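Local coordinates for protein lysine cyclodeaminase (Streptomyces pristinaespiralis, PDB 5YU3) that probably converts L-lysine to L-pipecolic acid by cyclodeamination with a bound NAD, and also recognises L-ornithine and L-2,4-diaminobutyric acid, at residues 135-147 and 195-209. Residues are numbered along the deposited sequence; the frame is centred on the assembly and turned at random.
With NAD (nicotinamide-adenine-dinucleotide), chain F.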
ATOM      1  N   ARG A 135     -11.955  19.708  29.930  1.00 20.50           N
ATOM      2  CA  ARG A 135     -11.673  20.646  31.003  1.00 20.40           C
ATOM      3  C   ARG A 135     -10.233  20.459  31.476  1.00 19.60           C
ATOM      4  O   ARG A 135      -9.803  19.320  31.695  1.00 20.39           O
ATOM      5  CB  ARG A 135     -12.643  20.425  32.161  1.00 25.00           C
ATOM      6  CG  ARG A 135     -13.893  21.300  32.112  1.00 26.52           C
ATOM      7  CD  ARG A 135     -14.632  21.233  33.449  1.00 31.52           C
ATOM      8  NE  ARG A 135     -13.961  22.010  34.495  1.00 38.61           N
ATOM      9  CZ  ARG A 135     -14.104  23.323  34.674  1.00 46.25           C
ATOM     10  NH1 ARG A 135     -14.907  24.024  33.886  1.00 43.80           N
ATOM     11  NH2 ARG A 135     -13.450  23.936  35.652  1.00 42.49           N
ATOM     12  N   PRO A 136      -9.454  21.531  31.615  1.00 21.83           N
ATOM     13  CA  PRO A 136      -8.052  21.365  32.024  1.00 23.09           C
ATOM     14  C   PRO A 136      -7.881  20.790  33.413  1.00 25.50           C
ATOM     15  O   PRO A 136      -6.782  20.331  33.740  1.00 24.81           O
ATOM     16  CB  PRO A 136      -7.486  22.784  31.927  1.00 23.07           C
ATOM     17  CG  PRO A 136      -8.806  23.695  31.920  1.00 28.19           C
ATOM     18  CD  PRO A 136      -9.738  22.982  31.343  1.00 25.44           C
ATOM     19  N   ASP A 137      -8.927  20.786  34.242  1.00 23.72           N
ATOM     20  CA  ASP A 137      -8.857  20.151  35.549  1.00 25.10           C
ATOM     21  C   ASP A 137      -9.547  18.791  35.564  1.00 25.14           C
ATOM     22  O   ASP A 137      -9.868  18.277  36.645  1.00 24.97           O
ATOM     23  CB  ASP A 137      -9.446  21.076  36.623  1.00 25.29           C
ATOM     24  CG  ASP A 137     -10.902  21.427  36.368  1.00 33.25           C
ATOM     25  OD1 ASP A 137     -11.411  21.136  35.265  1.00 30.76           O
ATOM     26  OD2 ASP A 137     -11.544  22.006  37.272  1.00 34.19           O
ATOM     27  N   SER A 138      -9.779  18.200  34.385  1.00 18.96           N
ATOM     28  CA  SER A 138     -10.361  16.864  34.296  1.00 18.32           C
ATOM     29  C   SER A 138      -9.623  15.885  35.200  1.00 21.40           C
ATOM     30  O   SER A 138      -8.394  15.773  35.152  1.00 20.83           O
ATOM     31  CB  SER A 138     -10.316  16.371  32.849  1.00 18.40           C
ATOM     32  OG  SER A 138     -11.263  17.058  32.046  1.00 21.01           O
ATOM     33  N   HIS A 139     -10.386  15.162  36.007  1.00 21.93           N
ATOM     34  CA  HIS A 139      -9.843  14.293  37.037  1.00 25.03           C
ATOM     35  C   HIS A 139     -10.180  12.823  36.816  1.00 20.69           C
ATOM     36  O   HIS A 139      -9.397  11.952  37.213  1.00 21.01           O
ATOM     37  CB  HIS A 139     -10.355  14.808  38.410  1.00 27.28           C
ATOM     38  CG  HIS A 139     -10.392  13.793  39.512  1.00 34.93           C
ATOM     39  ND1 HIS A 139     -11.253  12.713  39.517  1.00 38.53           N
ATOM     40  CD2 HIS A 139      -9.733  13.750  40.696  1.00 36.30           C
ATOM     41  CE1 HIS A 139     -11.083  12.020  40.630  1.00 37.12           C
ATOM     42  NE2 HIS A 139     -10.170  12.631  41.365  1.00 38.88           N
ATOM     43  N   THR A 140     -11.298  12.522  36.160  1.00 19.11           N
ATOM     44  CA  THR A 140     -11.772  11.154  35.980  1.00 18.17           C
ATOM     45  C   THR A 140     -11.844  10.817  34.500  1.00 21.61           C
ATOM     46  O   THR A 140     -12.604  11.445  33.755  1.00 19.93           O
ATOM     47  CB  THR A 140     -13.150  10.960  36.615  1.00 23.77           C
ATOM     48  OG1 THR A 140     -13.040  11.092  38.038  1.00 25.10           O
ATOM     49  CG2 THR A 140     -13.704   9.585  36.266  1.00 18.94           C
ATOM     50  N   LEU A 141     -11.085   9.812  34.083  1.00 18.73           N
ATOM     51  CA  LEU A 141     -11.145   9.309  32.719  1.00 18.79           C
ATOM     52  C   LEU A 141     -12.035   8.078  32.672  1.00 18.18           C
ATOM     53  O   LEU A 141     -11.994   7.232  33.573  1.00 21.32           O
ATOM     54  CB  LEU A 141      -9.741   8.967  32.195  1.00 17.51           C
ATOM     55  CG  LEU A 141      -9.629   8.170  30.885  1.00 17.77           C
ATOM     56  CD1 LEU A 141     -10.066   9.047  29.717  1.00 17.80           C
ATOM     57  CD2 LEU A 141      -8.190   7.676  30.677  1.00 19.33           C
ATOM     58  N   GLY A 142     -12.851   7.986  31.630  1.00 16.69           N
ATOM     59  CA  GLY A 142     -13.604   6.780  31.331  1.00 16.34           C
ATOM     60  C   GLY A 142     -13.004   6.093  30.116  1.00 16.77           C
ATOM     61  O   GLY A 142     -12.603   6.759  29.157  1.00 16.46           O
ATOM     62  N   LEU A 143     -12.927   4.762  30.170  1.00 15.17           N
ATOM     63  CA  LEU A 143     -12.479   3.962  29.032  1.00 18.47           C
ATOM     64  C   LEU A 143     -13.510   2.887  28.756  1.00 18.37           C
ATOM     65  O   LEU A 143     -13.821   2.085  29.641  1.00 19.02           O
ATOM     66  CB  LEU A 143     -11.105   3.317  29.287  1.00 17.53           C
ATOM     67  CG  LEU A 143      -9.928   4.269  29.519  1.00 18.02           C
ATOM     68  CD1 LEU A 143      -8.683   3.479  29.913  1.00 17.27           C
ATOM     69  CD2 LEU A 143      -9.637   5.162  28.296  1.00 17.98           C
ATOM     70  N   ILE A 144     -14.048   2.864  27.536  1.00 14.69           N
ATOM     71  CA  ILE A 144     -14.886   1.765  27.074  1.00 16.96           C
ATOM     72  C   ILE A 144     -14.080   0.987  26.047  1.00 17.60           C
ATOM     73  O   ILE A 144     -13.694   1.539  25.008  1.00 17.79           O
ATOM     74  CB  ILE A 144     -16.212   2.250  26.465  1.00 17.05           C
ATOM     75  CG1 ILE A 144     -16.893   3.273  27.377  1.00 24.08           C
ATOM     76  CG2 ILE A 144     -17.109   1.040  26.172  1.00 17.15           C
ATOM     77  CD1 ILE A 144     -17.515   2.659  28.580  1.00 23.46           C
ATOM     78  N   GLY A 145     -13.833  -0.293  26.333  1.00 16.61           N
ATOM     79  CA  GLY A 145     -12.801  -1.034  25.633  1.00 17.71           C
ATOM     80  C   GLY A 145     -11.472  -0.894  26.358  1.00 16.62           C
ATOM     81  O   GLY A 145     -10.940   0.212  26.472  1.00 15.73           O
ATOM     82  N   THR A 146     -10.959  -1.998  26.903  1.00 15.55           N
ATOM     83  CA  THR A 146      -9.687  -1.963  27.614  1.00 16.88           C
ATOM     84  C   THR A 146      -8.718  -2.936  26.960  1.00 19.07           C
ATOM     85  O   THR A 146      -8.110  -3.779  27.632  1.00 19.04           O
ATOM     86  CB  THR A 146      -9.864  -2.283  29.106  1.00 18.33           C
ATOM     87  OG1 THR A 146     -10.392  -3.600  29.268  1.00 19.11           O
ATOM     88  CG2 THR A 146     -10.805  -1.272  29.758  1.00 20.19           C
ATOM     89  N   GLY A 147      -8.576  -2.825  25.648  1.00 15.92           N
ATOM     90  CA  GLY A 147      -7.582  -3.577  24.908  1.00 15.99           C
ATOM     91  C   GLY A 147      -6.311  -2.780  24.725  1.00 14.98           C
ATOM     92  O   GLY A 147      -5.891  -2.019  25.610  1.00 15.29           O
ATOM     93  N   PRO A 195     -20.835   0.884  31.872  1.00 20.31           N
ATOM     94  CA  PRO A 195     -20.858   2.068  30.992  1.00 20.70           C
ATOM     95  C   PRO A 195     -21.755   3.193  31.474  1.00 19.99           C
ATOM     96  O   PRO A 195     -21.401   4.365  31.308  1.00 19.26           O
ATOM     97  CB  PRO A 195     -21.322   1.490  29.654  1.00 21.34           C
ATOM     98  CG  PRO A 195     -20.974  -0.073  29.782  1.00 22.70           C
ATOM     99  CD  PRO A 195     -21.005  -0.373  31.056  1.00 19.29           C
ATOM    100  N   ALA A 196     -22.909   2.883  32.077  1.00 21.23           N
ATOM    101  CA  ALA A 196     -23.772   3.957  32.558  1.00 23.62           C
ATOM    102  C   ALA A 196     -23.091   4.759  33.661  1.00 21.42           C
ATOM    103  O   ALA A 196     -23.233   5.986  33.721  1.00 21.21           O
ATOM    104  CB  ALA A 196     -25.112   3.388  33.044  1.00 24.98           C
ATOM    105  N   ARG A 197     -22.323   4.091  34.526  1.00 21.28           N
ATOM    106  CA  ARG A 197     -21.594   4.816  35.560  1.00 23.42           C
ATOM    107  C   ARG A 197     -20.482   5.659  34.952  1.00 21.33           C
ATOM    108  O   ARG A 197     -20.243   6.791  35.386  1.00 19.55           O
ATOM    109  CB  ARG A 197     -21.025   3.843  36.598  1.00 26.18           C
ATOM    110  CG  ARG A 197     -20.123   4.539  37.609  1.00 30.79           C
ATOM    111  CD  ARG A 197     -19.860   3.748  38.894  1.00 31.97           C
ATOM    112  NE  ARG A 197     -19.072   4.584  39.796  1.00 37.80           N
ATOM    113  CZ  ARG A 197     -17.899   4.255  40.326  1.00 32.25           C
ATOM    114  NH1 ARG A 197     -17.359   3.069  40.087  1.00 37.11           N
ATOM    115  NH2 ARG A 197     -17.272   5.117  41.115  1.00 37.23           N
ATOM    116  N   ILE A 198     -19.797   5.122  33.941  1.00 19.41           N
ATOM    117  CA  ILE A 198     -18.748   5.877  33.263  1.00 18.30           C
ATOM    118  C   ILE A 198     -19.330   7.129  32.623  1.00 18.74           C
ATOM    119  O   ILE A 198     -18.769   8.225  32.747  1.00 19.18           O
ATOM    120  CB  ILE A 198     -18.041   4.976  32.230  1.00 20.26           C
ATOM    121  CG1 ILE A 198     -17.278   3.850  32.945  1.00 20.16           C
ATOM    122  CG2 ILE A 198     -17.109   5.797  31.336  1.00 18.45           C
ATOM    123  CD1 ILE A 198     -16.745   2.768  32.004  1.00 17.74           C
ATOM    124  N   ALA A 199     -20.479   6.990  31.949  1.00 20.44           N
ATOM    125  CA  ALA A 199     -21.140   8.144  31.344  1.00 22.14           C
ATOM    126  C   ALA A 199     -21.473   9.208  32.386  1.00 20.89           C
ATOM    127  O   ALA A 199     -21.267  10.403  32.152  1.00 21.14           O
ATOM    128  CB  ALA A 199     -22.401   7.691  30.608  1.00 22.19           C
ATOM    129  N   ALA A 200     -21.953   8.788  33.562  1.00 22.65           N
ATOM    130  CA  ALA A 200     -22.370   9.756  34.574  1.00 24.88           C
ATOM    131  C   ALA A 200     -21.193  10.458  35.241  1.00 24.24           C
ATOM    132  O   ALA A 200     -21.318  11.627  35.630  1.00 25.42           O
ATOM    133  CB  ALA A 200     -23.233   9.070  35.638  1.00 23.98           C
ATOM    134  N   GLU A 201     -20.048   9.783  35.394  1.00 21.43           N
ATOM    135  CA  GLU A 201     -19.010  10.278  36.286  1.00 20.54           C
ATOM    136  C   GLU A 201     -17.751  10.788  35.595  1.00 23.00           C
ATOM    137  O   GLU A 201     -16.988  11.523  36.225  1.00 22.14           O
ATOM    138  CB  GLU A 201     -18.612   9.185  37.289  1.00 22.28           C
ATOM    139  CG  GLU A 201     -19.650   8.974  38.389  1.00 27.82           C
ATOM    140  CD  GLU A 201     -19.244   7.925  39.416  1.00 34.76           C
ATOM    141  OE1 GLU A 201     -20.123   7.153  39.855  1.00 31.43           O
ATOM    142  OE2 GLU A 201     -18.056   7.877  39.797  1.00 32.28           O
ATOM    143  N   ALA A 202     -17.521  10.448  34.330  1.00 19.05           N
ATOM    144  CA  ALA A 202     -16.249  10.795  33.703  1.00 16.48           C
ATOM    145  C   ALA A 202     -16.223  12.243  33.233  1.00 18.92           C
ATOM    146  O   ALA A 202     -17.234  12.797  32.787  1.00 19.41           O
ATOM    147  CB  ALA A 202     -15.964   9.863  32.520  1.00 19.24           C
ATOM    148  N   ASP A 203     -15.038  12.851  33.316  1.00 18.37           N
ATOM    149  CA  ASP A 203     -14.781  14.148  32.699  1.00 16.83           C
ATOM    150  C   ASP A 203     -14.352  14.025  31.242  1.00 20.38           C
ATOM    151  O   ASP A 203     -14.639  14.912  30.428  1.00 16.77           O
ATOM    152  CB  ASP A 203     -13.687  14.893  33.466  1.00 19.79           C
ATOM    153  CG  ASP A 203     -14.049  15.126  34.916  1.00 26.46           C
ATOM    154  OD1 ASP A 203     -15.114  15.734  35.163  1.00 22.55           O
ATOM    155  OD2 ASP A 203     -13.271  14.699  35.800  1.00 22.87           O
ATOM    156  N   VAL A 204     -13.648  12.954  30.908  1.00 16.69           N
ATOM    157  CA  VAL A 204     -13.226  12.674  29.541  1.00 14.99           C
ATOM    158  C   VAL A 204     -13.357  11.169  29.346  1.00 15.49           C
ATOM    159  O   VAL A 204     -13.145  10.399  30.284  1.00 17.01           O
ATOM    160  CB  VAL A 204     -11.789  13.189  29.297  1.00 15.03           C
ATOM    161  CG1 VAL A 204     -10.874  12.752  30.423  1.00 21.57           C
ATOM    162  CG2 VAL A 204     -11.253  12.730  27.933  1.00 17.00           C
ATOM    163  N   ILE A 205     -13.767  10.746  28.154  1.00 14.45           N
ATOM    164  CA  ILE A 205     -13.940   9.329  27.849  1.00 14.51           C
ATOM    165  C   ILE A 205     -13.199   9.041  26.553  1.00 16.80           C
ATOM    166  O   ILE A 205     -13.210   9.872  25.641  1.00 16.44           O
ATOM    167  CB  ILE A 205     -15.433   8.942  27.713  1.00 16.47           C
ATOM    168  CG1 ILE A 205     -16.146   9.047  29.069  1.00 17.10           C
ATOM    169  CG2 ILE A 205     -15.605   7.520  27.128  1.00 15.89           C
ATOM    170  CD1 ILE A 205     -17.673   8.928  28.980  1.00 18.58           C
ATOM    171  N   SER A 206     -12.551   7.879  26.473  1.00 15.58           N
ATOM    172  CA  SER A 206     -12.117   7.311  25.198  1.00 13.95           C
ATOM    173  C   SER A 206     -12.851   5.997  24.969  1.00 16.99           C
ATOM    174  O   SER A 206     -12.852   5.121  25.841  1.00 17.34           O
ATOM    175  CB  SER A 206     -10.591   7.071  25.156  1.00 13.51           C
ATOM    176  OG  SER A 206      -9.885   8.288  25.114  1.00 14.78           O
ATOM    177  N   THR A 207     -13.482   5.859  23.803  1.00 14.60           N
ATOM    178  CA  THR A 207     -14.036   4.582  23.373  1.00 12.94           C
ATOM    179  C   THR A 207     -13.095   3.979  22.340  1.00 16.05           C
ATOM    180  O   THR A 207     -12.715   4.652  21.379  1.00 17.66           O
ATOM    181  CB  THR A 207     -15.455   4.726  22.796  1.00 18.01           C
ATOM    182  OG1 THR A 207     -15.435   5.513  21.598  1.00 17.40           O
ATOM    183  CG2 THR A 207     -16.378   5.405  23.810  1.00 15.98           C
ATOM    184  N   ALA A 208     -12.690   2.721  22.559  1.00 13.10           N
ATOM    185  CA  ALA A 208     -11.726   2.078  21.662  1.00 14.90           C
ATOM    186  C   ALA A 208     -12.007   0.579  21.751  1.00 16.59           C
ATOM    187  O   ALA A 208     -11.323  -0.176  22.457  1.00 16.41           O
ATOM    188  CB  ALA A 208     -10.274   2.410  22.027  1.00 15.97           C
ATOM    189  N   THR A 209     -13.065   0.157  21.053  1.00 14.75           N
ATOM    190  CA  THR A 209     -13.562  -1.204  21.125  1.00 14.17           C
ATOM    191  C   THR A 209     -13.450  -1.884  19.772  1.00 14.74           C
ATOM    192  O   THR A 209     -13.378  -1.229  18.728  1.00 16.18           O
ATOM    193  CB  THR A 209     -15.041  -1.244  21.539  1.00 15.89           C
ATOM    194  OG1 THR A 209     -15.837  -0.849  20.409  1.00 16.24           O
ATOM    195  CG2 THR A 209     -15.299  -0.292  22.697  1.00 15.44           C
TER
HETATM  196  PA  NAD F 402      -8.130  -4.686  20.955  1.00 17.23           P
HETATM  197  O1A NAD F 402      -8.676  -5.947  20.362  1.00 14.49           O
HETATM  198  O2A NAD F 402      -6.778  -4.697  21.640  1.00 17.31           O
HETATM  199  O5B NAD F 402      -9.171  -4.162  22.065  1.00 16.86           O
HETATM  200  C5B NAD F 402     -10.544  -3.951  21.714  1.00 15.14           C
HETATM  201  C4B NAD F 402     -11.357  -4.245  22.967  1.00 18.06           C
HETATM  202  O4B NAD F 402     -12.721  -3.884  22.738  1.00 17.93           O
HETATM  203  C3B NAD F 402     -11.364  -5.740  23.301  1.00 16.62           C
HETATM  204  O3B NAD F 402     -10.820  -5.955  24.622  1.00 19.53           O
HETATM  205  C2B NAD F 402     -12.834  -6.121  23.239  1.00 17.75           C
HETATM  206  O2B NAD F 402     -13.227  -7.082  24.216  1.00 20.57           O
HETATM  207  C1B NAD F 402     -13.508  -4.793  23.500  1.00 18.05           C
HETATM  208  N9A NAD F 402     -14.916  -4.668  23.068  1.00 17.83           N
HETATM  209  C8A NAD F 402     -15.514  -5.195  21.975  1.00 19.93           C
HETATM  210  N7A NAD F 402     -16.832  -4.819  21.927  1.00 17.46           N
HETATM  211  C5A NAD F 402     -17.063  -4.036  23.008  1.00 17.36           C
HETATM  212  C6A NAD F 402     -18.207  -3.307  23.587  1.00 17.08           C
HETATM  213  N6A NAD F 402     -19.418  -3.321  22.982  1.00 19.49           N
HETATM  214  N1A NAD F 402     -17.994  -2.605  24.723  1.00 18.69           N
HETATM  215  C2A NAD F 402     -16.808  -2.560  25.356  1.00 19.09           C
HETATM  216  N3A NAD F 402     -15.726  -3.211  24.898  1.00 17.27           N
HETATM  217  C4A NAD F 402     -15.797  -3.942  23.751  1.00 18.51           C
HETATM  218  O3  NAD F 402      -8.119  -3.572  19.772  1.00 15.95           O
HETATM  219  PN  NAD F 402      -7.462  -2.114  19.816  1.00 15.48           P
HETATM  220  O1N NAD F 402      -7.607  -1.562  21.215  1.00 15.26           O
HETATM  221  O2N NAD F 402      -6.097  -2.199  19.167  1.00 14.77           O
HETATM  222  O5D NAD F 402      -8.400  -1.291  18.794  1.00 15.95           O
HETATM  223  C5D NAD F 402      -9.710  -0.882  19.192  1.00 17.58           C
HETATM  224  C4D NAD F 402     -10.328  -0.047  18.071  1.00 13.84           C
HETATM  225  O4D NAD F 402      -9.505   1.086  17.797  1.00 15.61           O
HETATM  226  C3D NAD F 402     -10.416  -0.822  16.767  1.00 17.91           C
HETATM  227  O3D NAD F 402     -11.633  -0.444  16.087  1.00 17.09           O
HETATM  228  C2D NAD F 402      -9.245  -0.291  15.969  1.00 15.50           C
HETATM  229  O2D NAD F 402      -9.388  -0.492  14.556  1.00 16.79           O
HETATM  230  C1D NAD F 402      -9.288   1.164  16.387  1.00 16.39           C
HETATM  231  N1N NAD F 402      -8.073   1.924  16.120  1.00 15.63           N
HETATM  232  C2N NAD F 402      -8.205   3.223  15.821  1.00 16.08           C
HETATM  233  C3N NAD F 402      -7.095   4.011  15.550  1.00 16.30           C
HETATM  234  C7N NAD F 402      -7.296   5.457  15.240  1.00 16.72           C
HETATM  235  O7N NAD F 402      -6.386   6.115  14.779  1.00 15.43           O
HETATM  236  N7N NAD F 402      -8.487   6.010  15.527  1.00 14.79           N
HETATM  237  C4N NAD F 402      -5.814   3.456  15.628  1.00 17.82           C
HETATM  238  C5N NAD F 402      -5.711   2.109  15.972  1.00 15.91           C
HETATM  239  C6N NAD F 402      -6.858   1.355  16.225  1.00 16.73           C
HETATM  240  O   HOH W   1     -14.052  17.696  29.848  1.00 16.55           O
HETATM  241  O   HOH W   2     -16.133  11.733  38.690  1.00 33.17           O
HETATM  242  O   HOH W   3     -10.611   2.998  25.569  1.00 18.82           O
HETATM  243  O   HOH W   4      -8.789  -0.870  23.514  1.00 14.19           O
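Ile-144 meets Ile-198 methyl against methyl, their CD1 atoms 3.5 Å apart as the two chains cross at a slant, while the side chain of Pro-195 crosses that of Ile-144 at about a right angle, its CB against the same CD1. In Ile-144, CG1 stands anti to the carbonyl carbon (chi1 -48°), which puts CG2 anti to the backbone N, where it touches C2A of the NAD adenine; the turn at chi2 (-74°) carries CD1 to helix 195-201. At Gly-142 the sheet passes beneath the helix: CG2 of Ile-198 rests 3.6 Å from its CA, where a beta carbon would collide. On the other face, Leu-141 CD1 packs on Val-204 CG1 and Leu-143 CD2 on Ser-206 CB; Leu-141 and Ser-206 also lie against helix 148-160.

This is the core of a Rossmann-type dinucleotide-binding domain, and it illustrates how parallel strands bring their carboxyl-terminal ends together at the dinucleotide: 140-144 and 204-207 are neighbours in a seven-stranded sheet. Amides of Gly-142, Ser-206, Ile-144 and Ala-208 bond alternately across the pair. Beyond them, Gly-145 and Gly-147 are consistent with the glycine-rich turn of such domains, and a water joins Gly-147 N, Ala-208 O and NAD O1N.

At the opposite end, Asp-203 OD2 accepts from His-139 N at 2.9 Å, from above the carboxylate plane, and from Thr-140 N at 3.0 Å, on the anti side; the Asp-203 amide returns a 2.8 Å bond to Thr-140 O. OD1 is engaged by His-227 and by Arg-225 in a salt bridge. Replacing Asp-203 by an alanine removes both carboxylate oxygens and would probably leave the amides of His-139 and Thr-140 without their shared acceptor, and His-227 and Arg-225 without the OD1 they hold. Farther out, a water links Arg-135 N to Asp-203 O.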